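Local coordinates for protein-tyrosine-phosphatase (Shewanella sp., PDB 2Z72) that probably hydrolyses phosphotyrosine esters as a cold-active protein tyrosine phosphatase, using a pair of zinc ions held in a calcineurin-like phosphoesterase fold, at residues Asp114-Gly119 against Gln152-Gly157; Gln121-Leu126 against Lys179-Asp184; Ala226-Asn231 against Asn252-Tyr257. All blocks are in the same frame, centred on the assembly; numbering follows the deposited sequence. Where two conformers were deposited one is given.

Contact 1: residues Asp114-Gly119 against Gln152-Gly157; sequences DIFDRG and QMVLGG. With ZN (zinc ion), chain B; ZN (zinc ion), chain C.
Phe116 and Asp117 pack on Val154 in a buried, largely apolar contact that joins the zinc-binding loop after strand 108-111 to helix 149-156. Nothing across it is hydrogen-bonded, so the evidence is steric. Val154 CG1 lies over one face of the Phe116 ring, 4.2 Å from the ring centroid and 22° off the normal, which meets the geometry of a CH-pi contact; the methyl is shifted toward the rim, where its closest carbon is Phe116 CE2 at 3.9 Å. With CG1 anti to the backbone N (chi1 166°) and covering the ring face, Val154 CG2 fits between the base of the Phe116 side chain and the neighbouring aspartate, within 3.4 Å of Asp117 OD2. Leu155 CD1 adds a looser approach to Phe116 CE1, at 4.5 Å. The other carboxylate oxygen, Asp117 OD1, is hydrogen-bonded to His150 ND1, a pairing that matches the Asp-His pair of related metallophosphatases.

The loop carries the D-x-x-D-R-G signature of this superfamily. Its first aspartate bridges the metals: Asp114 OD1 binds the chain B zinc at 2.2 Å and the chain C zinc at 2.3 Å, and water 2 bridges the same pair. Asp78 and His80 complete one site from the protein side, and Asn149, His207 and His286 the other.

Asn149 opens the very helix on which Val154 sits, so the packing ties two ligand-bearing elements together. Helix 122-138, through Val122 and Leu126, and helix 186-192, through Leu191, also touch the Phe116 side chain.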
loop_
_atom_site.group_PDB
_atom_site.type_symbol
_atom_site.label_atom_id
_atom_site.label_comp_id
_atom_site.label_asym_id
_atom_site.label_seq_id
_atom_site.Cartn_x
_atom_site.Cartn_y
_atom_site.Cartn_z
ATOM N N ASP A 114 1.351 3.451 1.948
ATOM C CA ASP A 114 2.003 3.742 3.242
ATOM C C ASP A 114 2.149 2.547 4.134
ATOM O O ASP A 114 1.859 2.538 5.328
ATOM C CB ASP A 114 1.336 4.919 3.963
ATOM C CG ASP A 114 1.811 6.269 3.487
ATOM O OD1 ASP A 114 1.426 7.289 4.232
ATOM O OD2 ASP A 114 2.480 6.374 2.456
ATOM N N ILE A 115 2.750 1.478 3.541
ATOM C CA ILE A 115 3.357 0.403 4.306
ATOM C C ILE A 115 4.591 0.882 5.043
ATOM O O ILE A 115 4.818 0.576 6.209
ATOM C CB ILE A 115 3.724 -0.788 3.409
ATOM C CG1 ILE A 115 2.465 -1.506 2.927
ATOM C CG2 ILE A 115 4.685 -1.721 4.136
ATOM C CD1 ILE A 115 2.689 -2.589 1.907
ATOM N N PHE A 116 5.444 1.630 4.337
ATOM C CA PHE A 116 6.712 2.092 4.916
ATOM C C PHE A 116 6.511 3.154 6.008
ATOM O O PHE A 116 5.534 3.886 6.031
ATOM C CB PHE A 116 7.585 2.700 3.856
ATOM C CG PHE A 116 8.220 1.713 2.910
ATOM C CD1 PHE A 116 7.639 1.384 1.693
ATOM C CD2 PHE A 116 9.415 1.119 3.251
ATOM C CE1 PHE A 116 8.254 0.494 0.859
ATOM C CE2 PHE A 116 10.008 0.234 2.413
ATOM C CZ PHE A 116 9.458 -0.074 1.213
ATOM N N ASP A 117 7.527 3.190 6.860
ATOM C CA ASP A 117 7.902 4.258 7.786
ATOM C C ASP A 117 7.085 4.238 9.066
ATOM O O ASP A 117 6.009 3.654 9.172
ATOM C CB ASP A 117 7.833 5.617 7.072
ATOM C CG ASP A 117 8.917 5.825 6.044
ATOM O OD1 ASP A 117 8.812 6.839 5.287
ATOM O OD2 ASP A 117 9.880 5.019 6.010
ATOM N N ARG A 118 7.693 4.888 10.057
ATOM C CA ARG A 118 7.274 5.029 11.440
ATOM C C ARG A 118 7.432 3.739 12.218
ATOM O O ARG A 118 8.058 3.713 13.286
ATOM C CB ARG A 118 5.867 5.628 11.600
ATOM C CG ARG A 118 5.605 5.868 13.083
ATOM C CD ARG A 118 4.229 6.539 13.253
ATOM N NE ARG A 118 3.862 6.518 14.677
ATOM C CZ ARG A 118 2.929 7.278 15.228
ATOM N NH1 ARG A 118 2.261 8.143 14.471
ATOM N NH2 ARG A 118 2.692 7.157 16.540
ATOM N N GLY A 119 6.863 2.646 11.752
ATOM C CA GLY A 119 6.828 1.410 12.516
ATOM C C GLY A 119 8.041 0.529 12.336
ATOM O O GLY A 119 8.922 0.771 11.538
ATOM N N GLN A 152 6.945 6.403 -2.140
ATOM C CA GLN A 152 7.673 7.277 -3.028
ATOM C C GLN A 152 8.904 7.895 -2.345
ATOM O O GLN A 152 10.008 7.939 -2.899
ATOM C CB GLN A 152 6.770 8.402 -3.565
ATOM C CG GLN A 152 5.619 7.871 -4.414
ATOM C CD GLN A 152 4.586 8.930 -4.760
ATOM O OE1 GLN A 152 4.441 9.925 -4.051
ATOM N NE2 GLN A 152 3.886 8.702 -5.866
ATOM N N MET A 153 8.715 8.321 -1.110
ATOM C CA MET A 153 9.821 8.919 -0.353
ATOM C C MET A 153 10.960 7.921 -0.172
ATOM O O MET A 153 12.106 8.190 -0.503
ATOM C CB MET A 153 9.333 9.422 1.000
ATOM C CG MET A 153 8.801 10.850 0.829
ATOM S SD MET A 153 8.499 11.686 2.386
ATOM C CE MET A 153 7.027 10.885 2.982
ATOM N N VAL A 154 10.656 6.712 0.321
ATOM C CA VAL A 154 11.678 5.710 0.558
ATOM C C VAL A 154 12.396 5.393 -0.721
ATOM O O VAL A 154 13.639 5.368 -0.777
ATOM C CB VAL A 154 11.101 4.456 1.224
ATOM C CG1 VAL A 154 12.057 3.305 1.157
ATOM C CG2 VAL A 154 10.723 4.804 2.691
ATOM N N LEU A 155 11.664 5.077 -1.785
ATOM C CA LEU A 155 12.307 4.636 -3.003
ATOM C C LEU A 155 13.174 5.776 -3.567
ATOM O O LEU A 155 14.219 5.485 -4.167
ATOM C CB LEU A 155 11.301 4.114 -4.029
ATOM C CG LEU A 155 10.995 2.625 -3.917
ATOM C CD1 LEU A 155 10.594 2.108 -2.594
ATOM C CD2 LEU A 155 9.966 2.347 -5.049
ATOM N N GLY A 156 12.760 7.013 -3.349
ATOM C CA GLY A 156 13.490 8.159 -3.845
ATOM C C GLY A 156 14.588 8.694 -2.954
ATOM O O GLY A 156 15.265 9.647 -3.390
ATOM N N GLY A 157 14.753 8.163 -1.757
ATOM C CA GLY A 157 15.811 8.668 -0.900
ATOM C C GLY A 157 15.435 9.714 0.107
ATOM O O GLY A 157 16.368 10.337 0.678
HETATM ZN ZN ZN B . 0.473 7.472 6.171
HETATM ZN ZN ZN C . 0.580 9.276 3.481
HETATM O O HOH W 1 -0.624 7.939 7.921
HETATM O O HOH W 2 0.450 9.307 5.438
#

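Contact 2: residues Gln121-Leu126 against Lys179-Asp184; sequences QVNEVL and KLYSAD. Unlike the reference sequence in segment 179-184: Ser182 (reference Gly).
Tyr181 reaches from the loop before helix 186-192 to Asn123 and Leu126 on the first turns of helix 122-138, and its side chain accounts for every touch between the two segments. The backbones stay well apart, with 10.6 Å between Asn123 CA and Tyr181 CA, so the contact depends on the full length of the tyrosine. At the root, Tyr181 CB lies near Leu155 CD1. Its CG stands beside the backbone N and anti to the carbonyl carbon (chi1 -60°), which aims the ring at the helix. Farther out the two ring edges part company: Tyr181 CE2 runs beside Phe116, whose ring it meets edge-to-face, while Tyr181 CE1 packs on Leu126 CD1 at 3.6 Å. Tyr181 CZ comes within 3.6 Å of Asn123 OD1. At the tip, Tyr181 OH donates a hydrogen bond to Asn123 OD1 over 2.7 Å. The acceptor sits at the ring's edge, in its plane, and amide and ring are nearly coplanar. The angle at the carbonyl oxygen is 113°, with the donor tilted 26° from the carbonyl plane. Val122 CG1 approaches the hydroxyl more loosely, at 4.4 Å from Tyr181 OH.

A phenylalanine in place of Tyr181 would probably leave the buried Asn123 OD1 without this donor and the amide less firmly fixed in rotation.

The other end of that amide is engaged as well, Asn123 ND2 being hydrogen-bonded to Asp9 OD2 of strand 8-14. Oxygen accepting and nitrogen donating together define which way the amide is turned. The buried amide is thus satisfied at both ends, with Leu126 and the Tyr181 ring as its apolar flank, and it links the N-terminal strand, the helix and the loop.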
loop_
_atom_site.group_PDB
_atom_site.type_symbol
_atom_site.label_atom_id
_atom_site.label_comp_id
_atom_site.label_asym_id
_atom_site.label_seq_id
_atom_site.Cartn_x
_atom_site.Cartn_y
_atom_site.Cartn_z
ATOM N N GLN A 121 8.013 -2.997 11.951
ATOM C CA GLN A 121 7.780 -4.280 11.306
ATOM C C GLN A 121 7.533 -4.094 9.830
ATOM O O GLN A 121 6.692 -4.762 9.196
ATOM C CB GLN A 121 6.593 -5.043 11.918
ATOM C CG GLN A 121 6.634 -5.225 13.437
ATOM C CD GLN A 121 5.408 -5.980 13.944
ATOM O OE1 GLN A 121 4.324 -5.420 13.982
ATOM N NE2 GLN A 121 5.620 -7.246 14.240
ATOM N N VAL A 122 8.341 -3.227 9.196
ATOM C CA VAL A 122 8.139 -2.926 7.762
ATOM C C VAL A 122 8.305 -4.130 6.905
ATOM O O VAL A 122 7.489 -4.393 6.002
ATOM C CB VAL A 122 9.013 -1.748 7.342
ATOM C CG1 VAL A 122 8.946 -1.529 5.838
ATOM C CG2 VAL A 122 8.652 -0.462 8.075
ATOM N N ASN A 123 9.388 -4.901 7.038
ATOM C CA ASN A 123 9.581 -6.041 6.185
ATOM C C ASN A 123 8.573 -7.132 6.420
ATOM O O ASN A 123 8.225 -7.860 5.460
ATOM C CB ASN A 123 11.015 -6.553 6.261
ATOM C CG ASN A 123 11.966 -5.590 5.591
ATOM O OD1 ASN A 123 11.759 -5.209 4.445
ATOM N ND2 ASN A 123 13.032 -5.167 6.301
ATOM N N GLU A 124 8.093 -7.319 7.625
ATOM C CA GLU A 124 7.018 -8.249 7.911
ATOM C C GLU A 124 5.790 -7.862 7.082
ATOM O O GLU A 124 5.159 -8.724 6.493
ATOM C CB GLU A 124 6.687 -8.287 9.391
ATOM C CG GLU A 124 7.802 -8.885 10.270
ATOM C CD GLU A 124 9.027 -8.067 10.492
ATOM O OE1 GLU A 124 9.097 -6.857 10.217
ATOM O OE2 GLU A 124 10.030 -8.710 10.970
ATOM N N VAL A 125 5.426 -6.593 7.081
ATOM C CA VAL A 125 4.300 -6.152 6.275
ATOM C C VAL A 125 4.549 -6.378 4.823
ATOM O O VAL A 125 3.668 -6.895 4.084
ATOM C CB VAL A 125 3.924 -4.685 6.551
ATOM C CG1 VAL A 125 2.729 -4.316 5.669
ATOM C CG2 VAL A 125 3.573 -4.469 8.011
ATOM N N LEU A 126 5.729 -6.000 4.318
ATOM C CA LEU A 126 5.994 -6.132 2.894
ATOM C C LEU A 126 5.900 -7.559 2.429
ATOM O O LEU A 126 5.233 -7.880 1.427
ATOM C CB LEU A 126 7.376 -5.521 2.586
ATOM C CG LEU A 126 7.484 -3.993 2.650
ATOM C CD1 LEU A 126 8.934 -3.584 2.643
ATOM C CD2 LEU A 126 6.781 -3.307 1.480
ATOM N N LYS A 179 18.382 2.122 -1.105
ATOM C CA LYS A 179 19.026 1.071 -1.916
ATOM C C LYS A 179 18.740 -0.309 -1.391
ATOM O O LYS A 179 19.069 -1.332 -2.011
ATOM C CB LYS A 179 20.497 1.386 -2.047
ATOM C CG LYS A 179 20.769 2.611 -2.850
ATOM C CD LYS A 179 20.365 2.429 -4.308
ATOM C CE LYS A 179 20.890 3.646 -5.102
ATOM N NZ LYS A 179 20.127 3.767 -6.378
ATOM N N LEU A 180 18.103 -0.453 -0.234
ATOM C CA LEU A 180 17.576 -1.729 0.199
ATOM C C LEU A 180 16.274 -2.064 -0.491
ATOM O O LEU A 180 15.798 -3.187 -0.355
ATOM C CB LEU A 180 17.417 -1.739 1.723
ATOM C CG LEU A 180 18.693 -1.598 2.546
ATOM C CD1 LEU A 180 18.384 -1.573 4.038
ATOM C CD2 LEU A 180 19.634 -2.768 2.250
ATOM N N TYR A 181 15.743 -1.129 -1.242
ATOM C CA TYR A 181 14.461 -1.278 -1.977
ATOM C C TYR A 181 14.581 -0.781 -3.402
ATOM O O TYR A 181 13.594 -0.365 -4.018
ATOM C CB TYR A 181 13.305 -0.529 -1.241
ATOM C CG TYR A 181 13.140 -1.107 0.164
ATOM C CD1 TYR A 181 12.481 -2.320 0.338
ATOM C CD2 TYR A 181 13.670 -0.526 1.287
ATOM C CE1 TYR A 181 12.343 -2.900 1.592
ATOM C CE2 TYR A 181 13.558 -1.066 2.522
ATOM C CZ TYR A 181 12.884 -2.251 2.692
ATOM O OH TYR A 181 12.749 -2.791 3.947
ATOM N N SER A 182 15.797 -0.810 -3.940
ATOM C CA SER A 182 16.060 -0.343 -5.310
ATOM C C SER A 182 15.578 -1.339 -6.344
ATOM O O SER A 182 15.064 -2.431 -6.047
ATOM C CB SER A 182 17.561 -0.055 -5.407
ATOM O OG SER A 182 18.241 -1.295 -5.289
ATOM N N ALA A 183 15.769 -0.968 -7.617
ATOM C CA ALA A 183 15.323 -1.825 -8.710
ATOM C C ALA A 183 16.045 -3.141 -8.829
ATOM O O ALA A 183 15.624 -4.030 -9.590
ATOM C CB ALA A 183 15.448 -1.056 -10.013
ATOM N N ASP A 184 17.149 -3.335 -8.121
ATOM C CA ASP A 184 17.875 -4.574 -8.086
ATOM C C ASP A 184 17.287 -5.563 -7.069
ATOM O O ASP A 184 17.728 -6.711 -7.017
ATOM C CB ASP A 184 19.365 -4.374 -7.702
ATOM C CG ASP A 184 19.530 -3.633 -6.404
ATOM O OD1 ASP A 184 20.303 -4.071 -5.533
ATOM O OD2 ASP A 184 18.918 -2.554 -6.210
#

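Contact 3: residues Ala226-Asn231 against Asn252-Tyr257; sequences ALYRAN and NGPTWY
Tyr228 of helix 221-231 butts against Pro254 in the turn 252-257, a loop element that lies beside the dinuclear zinc site of this calcineurin-like fold. The turn is closed on one acceptor: Gly253 O takes the amide of Trp256 at 3.2 Å (N to O) and that of Tyr257 at 2.9 Å (N to O). Pro254 is the residue after this acceptor, within the turn, and its backbone is hydrogen-bonded to Gly208 and Gly209, next in the chain to the zinc ligand His207.

With Tyr228 CG beside the backbone N (chi1 -81°), the ring projects from the helix hydroxyl first. Tyr228 OH rests on the pyrrolidine, 3.2 Å from both Pro254 CD and Pro254 CG, and 3.4 Å from Pro254 CB. The proline lies beyond the tyrosine's edge, with its CG near the ring plane, so there is no stacking over a face. Thr255 CG2 is a more distant neighbour, 4.5 Å from Tyr228 OH; the Thr255 hydroxyl is instead hydrogen-bonded to Gln152 of helix 149-156.

The closest atoms to the tyrosine oxygen across the segments are carbons, and no hydrogen bond forms there. Its polar need is met by Leu248 O in the last turn of helix 243-249, to which it is hydrogen-bonded. The hydroxyl thus combines a polar partner with close apolar packing, and although buried it is satisfied.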
loop_
_atom_site.group_PDB
_atom_site.type_symbol
_atom_site.label_atom_id
_atom_site.label_comp_id
_atom_site.label_asym_id
_atom_site.label_seq_id
_atom_site.Cartn_x
_atom_site.Cartn_y
_atom_site.Cartn_z
ATOM N N ALA A 226 1.600 5.397 -15.257
ATOM C CA ALA A 226 2.808 5.145 -15.982
ATOM C C ALA A 226 3.908 6.132 -15.619
ATOM O O ALA A 226 5.093 5.750 -15.481
ATOM C CB ALA A 226 2.508 5.212 -17.508
ATOM N N LEU A 227 3.568 7.412 -15.482
ATOM C CA LEU A 227 4.604 8.384 -15.063
ATOM C C LEU A 227 5.114 8.099 -13.667
ATOM O O LEU A 227 6.335 8.286 -13.423
ATOM C CB LEU A 227 3.997 9.787 -15.141
ATOM C CG LEU A 227 3.866 10.382 -16.532
ATOM C CD1 LEU A 227 3.089 11.688 -16.470
ATOM C CD2 LEU A 227 5.244 10.637 -17.127
ATOM N N TYR A 228 4.239 7.653 -12.778
ATOM C CA TYR A 228 4.694 7.312 -11.429
ATOM C C TYR A 228 5.694 6.145 -11.491
ATOM O O TYR A 228 6.732 6.197 -10.816
ATOM C CB TYR A 228 3.523 6.941 -10.580
ATOM C CG TYR A 228 2.721 8.081 -9.993
ATOM C CD1 TYR A 228 1.350 8.237 -10.150
ATOM C CD2 TYR A 228 3.352 9.026 -9.177
ATOM C CE1 TYR A 228 0.659 9.244 -9.621
ATOM C CE2 TYR A 228 2.646 10.047 -8.581
ATOM C CZ TYR A 228 1.289 10.157 -8.797
ATOM O OH TYR A 228 0.529 11.152 -8.200
ATOM N N ARG A 229 5.419 5.117 -12.276
ATOM C CA ARG A 229 6.346 4.013 -12.354
ATOM C C ARG A 229 7.668 4.456 -12.970
ATOM O O ARG A 229 8.739 3.994 -12.561
ATOM C CB ARG A 229 5.738 2.865 -13.172
ATOM C CG ARG A 229 4.742 2.019 -12.395
ATOM C CD ARG A 229 4.264 0.816 -13.149
ATOM N NE ARG A 229 3.284 1.154 -14.203
ATOM C CZ ARG A 229 1.992 1.272 -13.985
ATOM N NH1 ARG A 229 1.468 1.075 -12.823
ATOM N NH2 ARG A 229 1.181 1.570 -14.998
ATOM N N ALA A 230 7.624 5.296 -13.991
ATOM C CA ALA A 230 8.813 5.688 -14.723
ATOM C C ALA A 230 9.686 6.667 -13.987
ATOM O O ALA A 230 10.871 6.801 -14.337
ATOM C CB ALA A 230 8.421 6.270 -16.102
ATOM N N ASN A 231 9.149 7.339 -12.994
ATOM C CA ASN A 231 9.871 8.459 -12.386
ATOM C C ASN A 231 10.019 8.341 -10.920
ATOM O O ASN A 231 10.571 9.277 -10.313
ATOM C CB ASN A 231 9.189 9.810 -12.737
ATOM C CG ASN A 231 9.287 10.035 -14.235
ATOM O OD1 ASN A 231 8.311 9.784 -15.026
ATOM N ND2 ASN A 231 10.461 10.462 -14.651
ATOM N N ASN A 252 0.058 18.895 -3.825
ATOM C CA ASN A 252 -1.335 18.954 -4.272
ATOM C C ASN A 252 -1.749 17.714 -5.053
ATOM O O ASN A 252 -2.869 17.640 -5.598
ATOM C CB ASN A 252 -1.562 20.178 -5.193
ATOM C CG ASN A 252 -3.026 20.620 -5.237
ATOM O OD1 ASN A 252 -3.820 20.630 -4.300
ATOM N ND2 ASN A 252 -3.480 21.031 -6.420
ATOM N N GLY A 253 -0.833 16.743 -5.185
ATOM C CA GLY A 253 -1.030 15.612 -6.048
ATOM C C GLY A 253 -1.631 14.406 -5.349
ATOM O O GLY A 253 -1.963 14.436 -4.146
ATOM N N PRO A 254 -1.854 13.355 -6.131
ATOM C CA PRO A 254 -2.616 12.235 -5.603
ATOM C C PRO A 254 -2.103 11.569 -4.344
ATOM O O PRO A 254 -2.930 10.972 -3.639
ATOM C CB PRO A 254 -2.576 11.253 -6.804
ATOM C CG PRO A 254 -2.548 12.136 -8.030
ATOM C CD PRO A 254 -1.707 13.332 -7.608
ATOM N N THR A 255 -0.803 11.593 -4.079
ATOM C CA THR A 255 -0.284 10.904 -2.910
ATOM C C THR A 255 -0.023 11.794 -1.700
ATOM O O THR A 255 0.237 11.262 -0.631
ATOM C CB THR A 255 0.999 10.139 -3.247
ATOM O OG1 THR A 255 1.949 11.066 -3.741
ATOM C CG2 THR A 255 0.727 9.046 -4.264
ATOM N N TRP A 256 -0.234 13.099 -1.826
ATOM C CA TRP A 256 -0.076 14.011 -0.685
ATOM C C TRP A 256 -1.300 14.835 -0.389
ATOM O O TRP A 256 -1.412 15.388 0.705
ATOM C CB TRP A 256 1.097 14.955 -0.920
ATOM C CG TRP A 256 2.446 14.376 -0.788
ATOM C CD1 TRP A 256 3.189 13.738 -1.756
ATOM C CD2 TRP A 256 3.248 14.355 0.377
ATOM N NE1 TRP A 256 4.394 13.350 -1.277
ATOM C CE2 TRP A 256 4.473 13.711 0.052
ATOM C CE3 TRP A 256 3.117 14.827 1.674
ATOM C CZ2 TRP A 256 5.504 13.528 0.968
ATOM C CZ3 TRP A 256 4.122 14.644 2.578
ATOM C CH2 TRP A 256 5.316 13.995 2.236
ATOM N N TYR A 257 -2.224 15.013 -1.341
ATOM C CA TYR A 257 -3.309 15.956 -1.171
ATOM C C TYR A 257 -4.177 15.622 0.011
ATOM O O TYR A 257 -4.617 14.488 0.145
ATOM C CB TYR A 257 -4.164 15.905 -2.428
ATOM C CG TYR A 257 -5.316 16.899 -2.476
ATOM C CD1 TYR A 257 -5.092 18.284 -2.365
ATOM C CD2 TYR A 257 -6.614 16.439 -2.678
ATOM C CE1 TYR A 257 -6.163 19.170 -2.445
ATOM C CE2 TYR A 257 -7.657 17.353 -2.751
ATOM C CZ TYR A 257 -7.435 18.699 -2.618
ATOM O OH TYR A 257 -8.505 19.559 -2.718
#

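How the contacts relate
All three contacts fall within the calcineurin-like phosphoesterase range. Contacts 1 and 2 have centres about 9 Å apart and alternate along the chain; loop 114-119 runs almost directly into helix 122-138, and the two share a core where Ile115 CG2 packs on Val125 CG1 at 3.6 Å. Contact 3 comes later in the sequence, its centre about 14 Å from that of contact 1. Helix 149-156 joins them: Gln152 NE2 packs against Tyr228 CE2 and Met153 on Trp256. The centres of contacts 2 and 3 are about 20 Å apart. Contact 1, which holds a bridging zinc ligand, therefore lies between the other two and touches both, while they do not touch each other.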